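Local coordinates for protein 3-polyprenyl-4-hydroxybenzoate decarboxylase and related decarboxylases (Pelotomaculum thermopropionicum, PDB 6H6X) that is a UbiD-family decarboxylase that uses prenylated FMN with manganese and potassium and can run in reverse to carboxylate 2-furoic acid to 2,5-furandicarboxylic acid, at residues H123-T132 against E254-Y264; P158-L166 against P269-A277. The protein carries 8 engineered substitutions. All coordinates share one frame; numbering follows the deposited sequence.

Interaction 1 (H123-T132 against E254-Y264); sequences HAGDAGPYIT and EGPFGEYPRYY. With 4LU (1-deoxy-5-O-phosphono-1-(3,3,4,5-tetramethyl-9,11-dioxo-2,3,8,9,10,11-hexahydro-7H-quinolino[1,8-fg]pteridin-12-ium-7-y l)-D-ribitol), chain I.
The Asp126 carboxylate is gripped through both oxygens: OD1 takes the backbone N of Gly258 at 2.7 Å, almost end-on along its C-O bond, while OD2 receives His123 N from above the carboxylate plane. With CG set beside the backbone N (chi1 -73°), the acid folds back over the type I turn His123-Asp126, where it can serve both segments. A water wedged nearby lies 2.6 Å from His123 ND1, in the plane of the imidazole, and 2.7 Å from Gly258 O, tying the histidine ring to the same strand end. Next along the chain, Ala127 N bonds to Pro256 O, just after the cis Gly255-Pro256 peptide. Tyr264 OH in turn accepts Gly125 N at 2.8 Å, and its CE1 lies so near Gly125 CA that a side chain there would run into it.

Deeper in, the Tyr130 hydroxyl donates a short bond of 2.5 Å to Glu254 OE1, arriving above the carboxylate plane, with the two flat groups nearly perpendicular. Phe257, its CG anti to the backbone N (chi1 180°), brings CD1 3.3 Å above the centre of the Tyr130 ring; the ring planes are tilted by 42°, an oblique pairing. Thr132 CG2 meets the Phe257 ring at its edge, by CZ.

The turn Glu259-Arg262 reaches the second subunit, where Arg262 forms a salt bridge with Glu376 of that chain. Glu259 OE1 lies 3.0 Å from 4LU C1, on the added ring of the cofactor. Both Glu254 and Glu259 form salt bridges with Arg152, a Glu-Arg-Glu arrangement beside prenylated FMN that is characteristic of the UbiD active site.

Interaction 2 (P158-L166 against P269-A277); sequences PDRLGILIL and PRPVVEVTA. With 4LU (1-deoxy-5-O-phosphono-1-(3,3,4,5-tetramethyl-9,11-dioxo-2,3,8,9,10,11-hexahydro-7H-quinolino[1,8-fg]pteridin-12-ium-7-y l)-D-ribitol), chain I.
Leu164 touches the cofactor and Arg270 at once: its O accepts 4LU N3 at 3.0 Å, while CD1 rests 3.7 Å from Arg270 NE, the two side chains running alongside and pointing the same way. Two residues on, Leu166 N donates to 4LU O2 at 2.9 Å, so the main chain reads the pyrimidine edge of the flavin. Glu254 holds the far end of Arg270.

Behind this loop the chain is fixed by antiparallel pairing. Ile163 N donates to Pro271 O at 3.2 Å, and Leu161 and Val273 exchange both bonds of a hydrogen-bonded pair, the shorter being Val273 N to Leu161 O at 2.8 Å. Val275 N closes the row on Asp159 O. Ile163 CG1 stands anti to the backbone N (chi1 -176°), which turns CG2 onto Pro271 CB and Val273 CG2.

On the opposite face from Leu161, the extended Arg160 chain lays one guanidinium face over Val272 CG1, 3.5 Å above the plane, and reaches Glu252 in a salt bridge. With an alanine in place of Arg160, Glu252 would probably lose this charged mate and Val272 CG1 the flat group lying against it. Strands 160-163 and 272-277, with axes 153° apart, belong to the antiparallel sheet of the split-barrel, flavin-binding domain.

Along the chain the segments alternate, 123-132, 158-166, 254-264 and 269-277, so the two contacts interlock within the Rift-related, cofactor-binding domain. Their centres lie 16 Å apart, on the same side of the chain's centre. Strands 252-258 and 264-280 are sequence neighbours and also pair in the one antiparallel sheet, carrying interaction 1 into interaction 2. The direct join is Glu254: OE2 meets Arg270 NH1 at 2.9 Å in a salt bridge, and its CG packs on the Gly162 backbone. Both contacts reach 4LU, interaction 1 at the added ring and interaction 2 at the pyrimidine edge, so together they frame two sides of the prenylated flavin.

Interaction 1 (H123-T132 against E254-Y264)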
loop_
_atom_site.group_PDB
_atom_site.type_symbol
_atom_site.label_atom_id
_atom_site.label_comp_id
_atom_site.label_asym_id
_atom_site.label_seq_id
_atom_site.Cartn_x
_atom_site.Cartn_y
_atom_site.Cartn_z
ATOM N N HIS B 123 -13.700 7.369 -20.012
ATOM C CA HIS B 123 -12.528 8.210 -19.789
ATOM C C HIS B 123 -12.410 9.298 -20.858
ATOM O O HIS B 123 -12.916 9.136 -21.955
ATOM C CB HIS B 123 -11.280 7.324 -19.781
ATOM C CG HIS B 123 -11.214 6.420 -18.580
ATOM N ND1 HIS B 123 -11.613 5.104 -18.633
ATOM C CD2 HIS B 123 -10.850 6.653 -17.289
ATOM C CE1 HIS B 123 -11.420 4.537 -17.447
ATOM N NE2 HIS B 123 -10.995 5.464 -16.606
ATOM N N ALA B 124 -11.704 10.381 -20.512
ATOM C CA ALA B 124 -11.491 11.597 -21.349
ATOM C C ALA B 124 -11.105 11.321 -22.780
ATOM O O ALA B 124 -11.759 11.789 -23.700
ATOM C CB ALA B 124 -10.409 12.480 -20.717
ATOM N N GLY B 125 -10.045 10.553 -22.983
ATOM C CA GLY B 125 -9.611 10.224 -24.356
ATOM C C GLY B 125 -10.464 9.256 -25.189
ATOM O O GLY B 125 -10.088 8.951 -26.310
ATOM N N ASP B 126 -11.573 8.736 -24.651
ATOM C CA ASP B 126 -12.351 7.681 -25.342
ATOM C C ASP B 126 -13.062 8.229 -26.595
ATOM O O ASP B 126 -13.652 9.306 -26.541
ATOM C CB ASP B 126 -13.421 7.049 -24.406
ATOM C CG ASP B 126 -12.834 6.108 -23.323
ATOM O OD1 ASP B 126 -11.607 5.840 -23.247
ATOM O OD2 ASP B 126 -13.655 5.613 -22.542
ATOM N N ALA B 127 -13.047 7.460 -27.684
ATOM C CA ALA B 127 -13.699 7.862 -28.937
ATOM C C ALA B 127 -15.216 8.052 -28.891
ATOM O O ALA B 127 -15.764 8.775 -29.709
ATOM C CB ALA B 127 -13.372 6.864 -30.018
ATOM N N GLY B 128 -15.888 7.386 -27.963
ATOM C CA GLY B 128 -17.318 7.559 -27.776
ATOM C C GLY B 128 -17.810 6.577 -26.712
ATOM O O GLY B 128 -17.020 6.080 -25.909
ATOM N N PRO B 129 -19.111 6.271 -26.708
ATOM C CA PRO B 129 -19.641 5.288 -25.773
ATOM C C PRO B 129 -19.104 3.884 -26.072
ATOM O O PRO B 129 -18.917 3.534 -27.235
ATOM C CB PRO B 129 -21.131 5.343 -26.021
ATOM C CG PRO B 129 -21.381 6.643 -26.730
ATOM C CD PRO B 129 -20.163 6.805 -27.586
ATOM N N TYR B 130 -18.802 3.122 -25.020
ATOM C CA TYR B 130 -18.295 1.758 -25.161
ATOM C C TYR B 130 -19.088 0.789 -24.340
ATOM O O TYR B 130 -19.429 1.077 -23.198
ATOM C CB TYR B 130 -16.848 1.669 -24.704
ATOM C CG TYR B 130 -15.853 1.885 -25.806
ATOM C CD1 TYR B 130 -15.493 3.147 -26.184
ATOM C CD2 TYR B 130 -15.241 0.817 -26.434
ATOM C CE1 TYR B 130 -14.566 3.365 -27.190
ATOM C CE2 TYR B 130 -14.325 1.017 -27.430
ATOM C CZ TYR B 130 -14.001 2.319 -27.798
ATOM O OH TYR B 130 -13.085 2.567 -28.768
ATOM N N ILE B 131 -19.371 -0.361 -24.936
ATOM C CA ILE B 131 -19.943 -1.513 -24.223
ATOM C C ILE B 131 -18.740 -2.275 -23.696
ATOM O O ILE B 131 -17.922 -2.717 -24.482
ATOM C CB ILE B 131 -20.774 -2.405 -25.179
ATOM C CG1 ILE B 131 -21.952 -1.592 -25.752
ATOM C CG2 ILE B 131 -21.267 -3.659 -24.477
ATOM C CD1 ILE B 131 -22.757 -2.348 -26.775
ATOM N N THR B 132 -18.635 -2.399 -22.372
ATOM C CA THR B 132 -17.459 -2.980 -21.731
ATOM C C THR B 132 -17.733 -4.258 -20.949
ATOM O O THR B 132 -16.788 -4.854 -20.495
ATOM C CB THR B 132 -16.815 -1.998 -20.760
ATOM O OG1 THR B 132 -17.809 -1.533 -19.848
ATOM C CG2 THR B 132 -16.288 -0.792 -21.527
ATOM N N GLU B 254 -11.462 2.082 -34.921
ATOM C CA GLU B 254 -11.992 1.882 -33.559
ATOM C C GLU B 254 -10.985 2.507 -32.600
ATOM O O GLU B 254 -9.758 2.338 -32.744
ATOM C CB GLU B 254 -12.188 0.382 -33.286
ATOM C CG GLU B 254 -12.761 0.024 -31.919
ATOM C CD GLU B 254 -11.736 0.023 -30.773
ATOM O OE1 GLU B 254 -12.108 0.382 -29.632
ATOM O OE2 GLU B 254 -10.550 -0.324 -30.989
ATOM N N GLY B 255 -11.487 3.202 -31.603
ATOM C CA GLY B 255 -10.586 3.786 -30.622
ATOM C C GLY B 255 -10.348 5.271 -30.831
ATOM O O GLY B 255 -10.949 5.842 -31.736
ATOM N N PRO B 256 -9.519 5.905 -29.986
ATOM C CA PRO B 256 -8.829 5.229 -28.858
ATOM C C PRO B 256 -9.720 4.996 -27.620
ATOM O O PRO B 256 -10.865 5.481 -27.541
ATOM C CB PRO B 256 -7.681 6.199 -28.530
ATOM C CG PRO B 256 -8.224 7.554 -28.905
ATOM C CD PRO B 256 -9.322 7.369 -29.935
ATOM N N PHE B 257 -9.159 4.291 -26.647
ATOM C CA PHE B 257 -9.919 3.858 -25.467
ATOM C C PHE B 257 -9.022 3.743 -24.244
ATOM O O PHE B 257 -7.948 3.145 -24.325
ATOM C CB PHE B 257 -10.568 2.507 -25.820
ATOM C CG PHE B 257 -11.391 1.888 -24.729
ATOM C CD1 PHE B 257 -12.660 2.360 -24.458
ATOM C CD2 PHE B 257 -10.903 0.809 -23.976
ATOM C CE1 PHE B 257 -13.434 1.785 -23.463
ATOM C CE2 PHE B 257 -11.694 0.217 -23.017
ATOM C CZ PHE B 257 -12.954 0.713 -22.755
ATOM N N GLY B 258 -9.464 4.269 -23.105
ATOM C CA GLY B 258 -8.772 3.999 -21.825
ATOM C C GLY B 258 -8.806 2.504 -21.383
ATOM O O GLY B 258 -9.882 1.922 -21.204
ATOM N N GLU B 259 -7.629 1.886 -21.189
ATOM C CA GLU B 259 -7.492 0.418 -20.963
ATOM C C GLU B 259 -7.003 0.036 -19.538
ATOM O O GLU B 259 -6.718 0.932 -18.740
ATOM C CB GLU B 259 -6.563 -0.185 -22.043
ATOM C CG GLU B 259 -7.297 -0.833 -23.226
ATOM C CD GLU B 259 -8.126 -2.093 -22.877
ATOM O OE1 GLU B 259 -8.644 -2.666 -23.878
ATOM O OE2 GLU B 259 -8.270 -2.518 -21.661
ATOM N N TYR B 260 -6.894 -1.280 -19.263
ATOM C CA TYR B 260 -6.436 -1.876 -17.935
ATOM C C TYR B 260 -5.164 -1.303 -17.268
ATOM O O TYR B 260 -5.159 -1.107 -16.021
ATOM C CB TYR B 260 -6.311 -3.448 -17.978
ATOM C CG TYR B 260 -5.299 -3.973 -18.976
ATOM C CD1 TYR B 260 -3.920 -4.083 -18.649
ATOM C CD2 TYR B 260 -5.707 -4.318 -20.290
ATOM C CE1 TYR B 260 -3.000 -4.536 -19.604
ATOM C CE2 TYR B 260 -4.785 -4.759 -21.241
ATOM C CZ TYR B 260 -3.441 -4.872 -20.904
ATOM O OH TYR B 260 -2.570 -5.331 -21.861
ATOM N N PRO B 261 -4.082 -1.041 -18.073
ATOM C CA PRO B 261 -2.882 -0.527 -17.392
ATOM C C PRO B 261 -2.923 0.992 -17.103
ATOM O O PRO B 261 -1.889 1.521 -16.727
ATOM C CB PRO B 261 -1.732 -0.917 -18.351
ATOM C CG PRO B 261 -2.381 -1.038 -19.716
ATOM C CD PRO B 261 -3.903 -0.975 -19.545
ATOM N N ARG B 262 -4.085 1.662 -17.274
ATOM C CA ARG B 262 -4.268 3.122 -17.051
ATOM C C ARG B 262 -3.548 3.960 -18.154
ATOM O O ARG B 262 -3.070 5.083 -17.904
ATOM C CB ARG B 262 -3.883 3.577 -15.599
ATOM C CG ARG B 262 -4.553 2.811 -14.451
ATOM C CD ARG B 262 -3.981 3.043 -13.031
ATOM N NE ARG B 262 -3.932 1.771 -12.246
ATOM C CZ ARG B 262 -3.562 1.622 -10.958
ATOM N NH1 ARG B 262 -3.212 2.684 -10.199
ATOM N NH2 ARG B 262 -3.555 0.382 -10.420
ATOM N N TYR B 263 -3.462 3.388 -19.358
ATOM C CA TYR B 263 -3.067 4.112 -20.592
ATOM C C TYR B 263 -4.086 3.912 -21.694
ATOM O O TYR B 263 -4.871 2.947 -21.682
ATOM C CB TYR B 263 -1.717 3.634 -21.150
ATOM C CG TYR B 263 -0.599 3.780 -20.166
ATOM C CD1 TYR B 263 -0.097 5.044 -19.841
ATOM C CD2 TYR B 263 -0.045 2.649 -19.541
ATOM C CE1 TYR B 263 0.946 5.183 -18.925
ATOM C CE2 TYR B 263 0.971 2.769 -18.606
ATOM C CZ TYR B 263 1.486 4.032 -18.307
ATOM O OH TYR B 263 2.508 4.155 -17.382
ATOM N N TYR B 264 -4.014 4.799 -22.673
ATOM C CA TYR B 264 -4.875 4.714 -23.827
ATOM C C TYR B 264 -4.411 3.608 -24.770
ATOM O O TYR B 264 -3.211 3.482 -25.044
ATOM C CB TYR B 264 -5.024 6.094 -24.485
ATOM C CG TYR B 264 -5.905 6.982 -23.604
ATOM C CD1 TYR B 264 -7.302 6.751 -23.518
ATOM C CD2 TYR B 264 -5.356 7.999 -22.803
ATOM C CE1 TYR B 264 -8.125 7.526 -22.700
ATOM C CE2 TYR B 264 -6.176 8.775 -21.973
ATOM C CZ TYR B 264 -7.564 8.540 -21.923
ATOM O OH TYR B 264 -8.365 9.313 -21.090
HETATM C C9 4LU I . -11.540 -8.619 -20.683
HETATM C C8 4LU I . -12.320 -7.920 -19.714
HETATM C C7 4LU I . -12.724 -6.593 -19.889
HETATM C C10 4LU I . -10.151 -8.157 -24.147
HETATM C C6 4LU I . -12.102 -5.812 -21.033
HETATM N N3 4LU I . -10.327 -7.342 -26.811
HETATM C C2 4LU I . -9.818 -8.577 -26.499
HETATM C C13 4LU I . -12.993 -3.300 -20.472
HETATM C C5 4LU I . -12.438 -4.343 -21.420
HETATM C C1 4LU I . -10.850 -4.557 -23.288
HETATM O O2 4LU I . -9.436 -9.350 -27.432
HETATM N N1 4LU I . -9.744 -8.977 -25.194
HETATM C C4 4LU I . -10.757 -6.463 -25.857
HETATM O O4 4LU I . -11.234 -5.346 -26.186
HETATM C C4A 4LU I . -10.670 -6.868 -24.410
HETATM N N5 4LU I . -11.133 -6.029 -23.343
HETATM C C3 4LU I . -11.785 -3.825 -22.655
HETATM C C12 4LU I . -13.785 -4.587 -22.162
HETATM C C5A 4LU I . -11.453 -6.604 -22.083
HETATM C C7M 4LU I . -13.551 -5.884 -18.817
HETATM C C8M 4LU I . -12.733 -8.741 -18.522
HETATM C C9A 4LU I . -11.039 -8.017 -21.857
HETATM N N10 4LU I . -10.107 -8.599 -22.799
HETATM C "C1'" 4LU I . -9.507 -9.911 -22.564
HETATM C "C2'" 4LU I . -10.288 -11.152 -23.056
HETATM O "O2'" 4LU I . -11.688 -11.104 -22.762
HETATM C "C3'" 4LU I . -9.715 -12.368 -22.345
HETATM O "O3'" 4LU I . -8.290 -12.360 -22.464
HETATM C "C4'" 4LU I . -10.328 -13.676 -22.854
HETATM O "O4'" 4LU I . -10.175 -14.802 -21.939
HETATM C "C5'" 4LU I . -9.817 -14.154 -24.203
HETATM O "O5'" 4LU I . -10.582 -15.369 -24.357
HETATM P P 4LU I . -10.177 -16.551 -25.397
HETATM O O2P 4LU I . -11.353 -17.545 -25.424
HETATM O O3P 4LU I . -10.044 -15.860 -26.785
HETATM O O1P 4LU I . -8.907 -17.159 -24.801
HETATM O O HOH W 1 -11.894 3.747 -20.804
#

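Interaction 2 (P158-L166 against P269-A277)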
loop_
_atom_site.group_PDB
_atom_site.type_symbol
_atom_site.label_atom_id
_atom_site.label_comp_id
_atom_site.label_asym_id
_atom_site.label_seq_id
_atom_site.Cartn_x
_atom_site.Cartn_y
_atom_site.Cartn_z
ATOM N N PRO B 158 -26.288 3.471 -35.137
ATOM C CA PRO B 158 -27.492 2.856 -34.537
ATOM C C PRO B 158 -27.449 1.316 -34.397
ATOM O O PRO B 158 -27.970 0.776 -33.425
ATOM C CB PRO B 158 -28.646 3.301 -35.471
ATOM C CG PRO B 158 -28.011 3.966 -36.658
ATOM C CD PRO B 158 -26.615 4.368 -36.269
ATOM N N ASP B 159 -26.806 0.662 -35.356
ATOM C CA ASP B 159 -26.760 -0.786 -35.456
ATOM C C ASP B 159 -25.355 -1.268 -35.828
ATOM O O ASP B 159 -25.187 -2.313 -36.464
ATOM C CB ASP B 159 -27.781 -1.250 -36.525
ATOM C CG ASP B 159 -27.372 -0.862 -37.978
ATOM O OD1 ASP B 159 -26.579 0.094 -38.176
ATOM O OD2 ASP B 159 -27.848 -1.543 -38.914
ATOM N N ARG B 160 -24.341 -0.510 -35.420
ATOM C CA ARG B 160 -22.973 -0.837 -35.783
ATOM C C ARG B 160 -22.048 -0.716 -34.559
ATOM O O ARG B 160 -22.186 0.223 -33.778
ATOM C CB ARG B 160 -22.546 0.119 -36.877
ATOM C CG ARG B 160 -21.538 -0.452 -37.835
ATOM C CD ARG B 160 -21.390 0.507 -39.014
ATOM N NE ARG B 160 -20.415 0.053 -39.990
ATOM C CZ ARG B 160 -20.651 -0.836 -40.960
ATOM N NH1 ARG B 160 -21.850 -1.415 -41.106
ATOM N NH2 ARG B 160 -19.670 -1.157 -41.802
ATOM N N LEU B 161 -21.090 -1.637 -34.432
ATOM C CA LEU B 161 -20.106 -1.592 -33.362
ATOM C C LEU B 161 -18.735 -1.880 -33.895
ATOM O O LEU B 161 -18.589 -2.777 -34.710
ATOM C CB LEU B 161 -20.405 -2.682 -32.322
ATOM C CG LEU B 161 -21.756 -2.627 -31.650
ATOM C CD1 LEU B 161 -21.909 -3.922 -30.867
ATOM C CD2 LEU B 161 -21.862 -1.440 -30.746
ATOM N N GLY B 162 -17.727 -1.174 -33.400
ATOM C CA GLY B 162 -16.312 -1.512 -33.662
ATOM C C GLY B 162 -15.798 -2.393 -32.539
ATOM O O GLY B 162 -16.135 -2.219 -31.379
ATOM N N ILE B 163 -14.948 -3.331 -32.866
ATOM C CA ILE B 163 -14.544 -4.335 -31.909
ATOM C C ILE B 163 -13.032 -4.517 -31.988
ATOM O O ILE B 163 -12.478 -4.662 -33.043
ATOM C CB ILE B 163 -15.317 -5.659 -32.134
ATOM C CG1 ILE B 163 -14.937 -6.676 -31.056
ATOM C CG2 ILE B 163 -15.046 -6.231 -33.513
ATOM C CD1 ILE B 163 -15.615 -8.022 -31.211
ATOM N N LEU B 164 -12.387 -4.467 -30.840
ATOM C CA LEU B 164 -11.001 -4.874 -30.691
ATOM C C LEU B 164 -10.970 -6.374 -30.470
ATOM O O LEU B 164 -11.534 -6.853 -29.494
ATOM C CB LEU B 164 -10.358 -4.135 -29.518
ATOM C CG LEU B 164 -9.004 -4.719 -29.090
ATOM C CD1 LEU B 164 -7.985 -4.544 -30.195
ATOM C CD2 LEU B 164 -8.506 -4.092 -27.796
ATOM N N ILE B 165 -10.356 -7.118 -31.382
ATOM C CA ILE B 165 -10.141 -8.548 -31.209
ATOM C C ILE B 165 -8.630 -8.839 -31.161
ATOM O O ILE B 165 -7.944 -8.759 -32.177
ATOM C CB ILE B 165 -10.811 -9.376 -32.345
ATOM C CG1 ILE B 165 -12.233 -8.897 -32.632
ATOM C CG2 ILE B 165 -10.844 -10.871 -32.015
ATOM C CD1 ILE B 165 -12.914 -9.694 -33.728
ATOM N N LEU B 166 -8.122 -9.205 -29.996
ATOM C CA LEU B 166 -6.726 -9.642 -29.866
ATOM C C LEU B 166 -6.559 -11.038 -30.508
ATOM O O LEU B 166 -7.547 -11.761 -30.669
ATOM C CB LEU B 166 -6.304 -9.655 -28.390
ATOM C CG LEU B 166 -6.414 -8.287 -27.695
ATOM C CD1 LEU B 166 -6.204 -8.412 -26.177
ATOM C CD2 LEU B 166 -5.468 -7.268 -28.314
ATOM N N PRO B 269 -7.603 0.751 -37.637
ATOM C CA PRO B 269 -8.671 0.052 -38.388
ATOM C C PRO B 269 -8.918 -1.389 -37.892
ATOM O O PRO B 269 -7.983 -2.203 -37.837
ATOM C CB PRO B 269 -8.139 0.045 -39.845
ATOM C CG PRO B 269 -7.011 1.022 -39.885
ATOM C CD PRO B 269 -6.437 1.044 -38.502
ATOM N N ARG B 270 -10.175 -1.701 -37.564
ATOM C CA ARG B 270 -10.534 -2.947 -36.865
ATOM C C ARG B 270 -11.873 -3.497 -37.325
ATOM O O ARG B 270 -12.632 -2.795 -38.006
ATOM C CB ARG B 270 -10.562 -2.682 -35.348
ATOM C CG ARG B 270 -9.155 -2.641 -34.764
ATOM C CD ARG B 270 -9.078 -2.334 -33.295
ATOM N NE ARG B 270 -7.681 -2.142 -32.927
ATOM C CZ ARG B 270 -7.168 -1.055 -32.348
ATOM N NH1 ARG B 270 -7.913 0.008 -32.018
ATOM N NH2 ARG B 270 -5.870 -1.040 -32.079
ATOM N N PRO B 271 -12.198 -4.746 -36.933
ATOM C CA PRO B 271 -13.457 -5.297 -37.432
ATOM C C PRO B 271 -14.668 -4.567 -36.946
ATOM O O PRO B 271 -14.598 -3.732 -36.042
ATOM C CB PRO B 271 -13.438 -6.729 -36.936
ATOM C CG PRO B 271 -11.988 -7.063 -36.957
ATOM C CD PRO B 271 -11.302 -5.813 -36.464
ATOM N N VAL B 272 -15.786 -4.902 -37.566
ATOM C CA VAL B 272 -17.054 -4.229 -37.341
ATOM C C VAL B 272 -18.156 -5.285 -37.156
ATOM O O VAL B 272 -18.185 -6.261 -37.848
ATOM C CB VAL B 272 -17.396 -3.320 -38.543
ATOM C CG1 VAL B 272 -18.756 -2.673 -38.378
ATOM C CG2 VAL B 272 -16.334 -2.237 -38.687
ATOM N N VAL B 273 -19.048 -5.054 -36.212
ATOM C CA VAL B 273 -20.182 -5.881 -35.966
ATOM C C VAL B 273 -21.384 -5.106 -36.446
ATOM O O VAL B 273 -21.573 -3.970 -36.025
ATOM C CB VAL B 273 -20.384 -6.138 -34.437
ATOM C CG1 VAL B 273 -21.697 -6.870 -34.162
ATOM C CG2 VAL B 273 -19.218 -6.933 -33.868
ATOM N N GLU B 274 -22.187 -5.725 -37.310
ATOM C CA GLU B 274 -23.534 -5.245 -37.645
ATOM C C GLU B 274 -24.518 -5.967 -36.739
ATOM O O GLU B 274 -24.512 -7.200 -36.666
ATOM C CB GLU B 274 -23.863 -5.547 -39.117
ATOM C CG GLU B 274 -25.317 -5.292 -39.540
ATOM C CD GLU B 274 -25.545 -5.391 -41.067
ATOM O OE1 GLU B 274 -26.424 -6.178 -41.506
ATOM O OE2 GLU B 274 -24.856 -4.686 -41.844
ATOM N N VAL B 275 -25.398 -5.220 -36.087
ATOM C CA VAL B 275 -26.350 -5.826 -35.165
ATOM C C VAL B 275 -27.682 -6.072 -35.881
ATOM O O VAL B 275 -28.212 -5.174 -36.560
ATOM C CB VAL B 275 -26.442 -5.112 -33.778
ATOM C CG1 VAL B 275 -25.503 -3.940 -33.657
ATOM C CG2 VAL B 275 -27.858 -4.754 -33.330
ATOM N N THR B 276 -28.172 -7.310 -35.746
ATOM C CA THR B 276 -29.393 -7.777 -36.396
ATOM C C THR B 276 -30.578 -7.944 -35.447
ATOM O O THR B 276 -31.696 -8.126 -35.904
ATOM C CB THR B 276 -29.138 -9.086 -37.137
ATOM O OG1 THR B 276 -28.688 -10.093 -36.223
ATOM C CG2 THR B 276 -28.053 -8.876 -38.212
ATOM N N ALA B 277 -30.351 -7.836 -34.140
ATOM C CA ALA B 277 -31.428 -7.856 -33.176
ATOM C C ALA B 277 -30.938 -7.576 -31.768
ATOM O O ALA B 277 -29.778 -7.776 -31.463
ATOM C CB ALA B 277 -32.132 -9.219 -33.194
HETATM C C9 4LU I . -11.540 -8.619 -20.683
HETATM C C8 4LU I . -12.320 -7.920 -19.714
HETATM C C7 4LU I . -12.724 -6.593 -19.889
HETATM C C10 4LU I . -10.151 -8.157 -24.147
HETATM C C6 4LU I . -12.102 -5.812 -21.033
HETATM N N3 4LU I . -10.327 -7.342 -26.811
HETATM C C2 4LU I . -9.818 -8.577 -26.499
HETATM C C13 4LU I . -12.993 -3.300 -20.472
HETATM C C5 4LU I . -12.438 -4.343 -21.420
HETATM C C1 4LU I . -10.850 -4.557 -23.288
HETATM O O2 4LU I . -9.436 -9.350 -27.432
HETATM N N1 4LU I . -9.744 -8.977 -25.194
HETATM C C4 4LU I . -10.757 -6.463 -25.857
HETATM O O4 4LU I . -11.234 -5.346 -26.186
HETATM C C4A 4LU I . -10.670 -6.868 -24.410
HETATM N N5 4LU I . -11.133 -6.029 -23.343
HETATM C C3 4LU I . -11.785 -3.825 -22.655
HETATM C C12 4LU I . -13.785 -4.587 -22.162
HETATM C C5A 4LU I . -11.453 -6.604 -22.083
HETATM C C7M 4LU I . -13.551 -5.884 -18.817
HETATM C C8M 4LU I . -12.733 -8.741 -18.522
HETATM C C9A 4LU I . -11.039 -8.017 -21.857
HETATM N N10 4LU I . -10.107 -8.599 -22.799
HETATM C "C1'" 4LU I . -9.507 -9.911 -22.564
HETATM C "C2'" 4LU I . -10.288 -11.152 -23.056
HETATM O "O2'" 4LU I . -11.688 -11.104 -22.762
HETATM C "C3'" 4LU I . -9.715 -12.368 -22.345
HETATM O "O3'" 4LU I . -8.290 -12.360 -22.464
HETATM C "C4'" 4LU I . -10.328 -13.676 -22.854
HETATM O "O4'" 4LU I . -10.175 -14.802 -21.939
HETATM C "C5'" 4LU I . -9.817 -14.154 -24.203
HETATM O "O5'" 4LU I . -10.582 -15.369 -24.357
HETATM P P 4LU I . -10.177 -16.551 -25.397
HETATM O O2P 4LU I . -11.353 -17.545 -25.424
HETATM O O3P 4LU I . -10.044 -15.860 -26.785
HETATM O O1P 4LU I . -8.907 -17.159 -24.801
#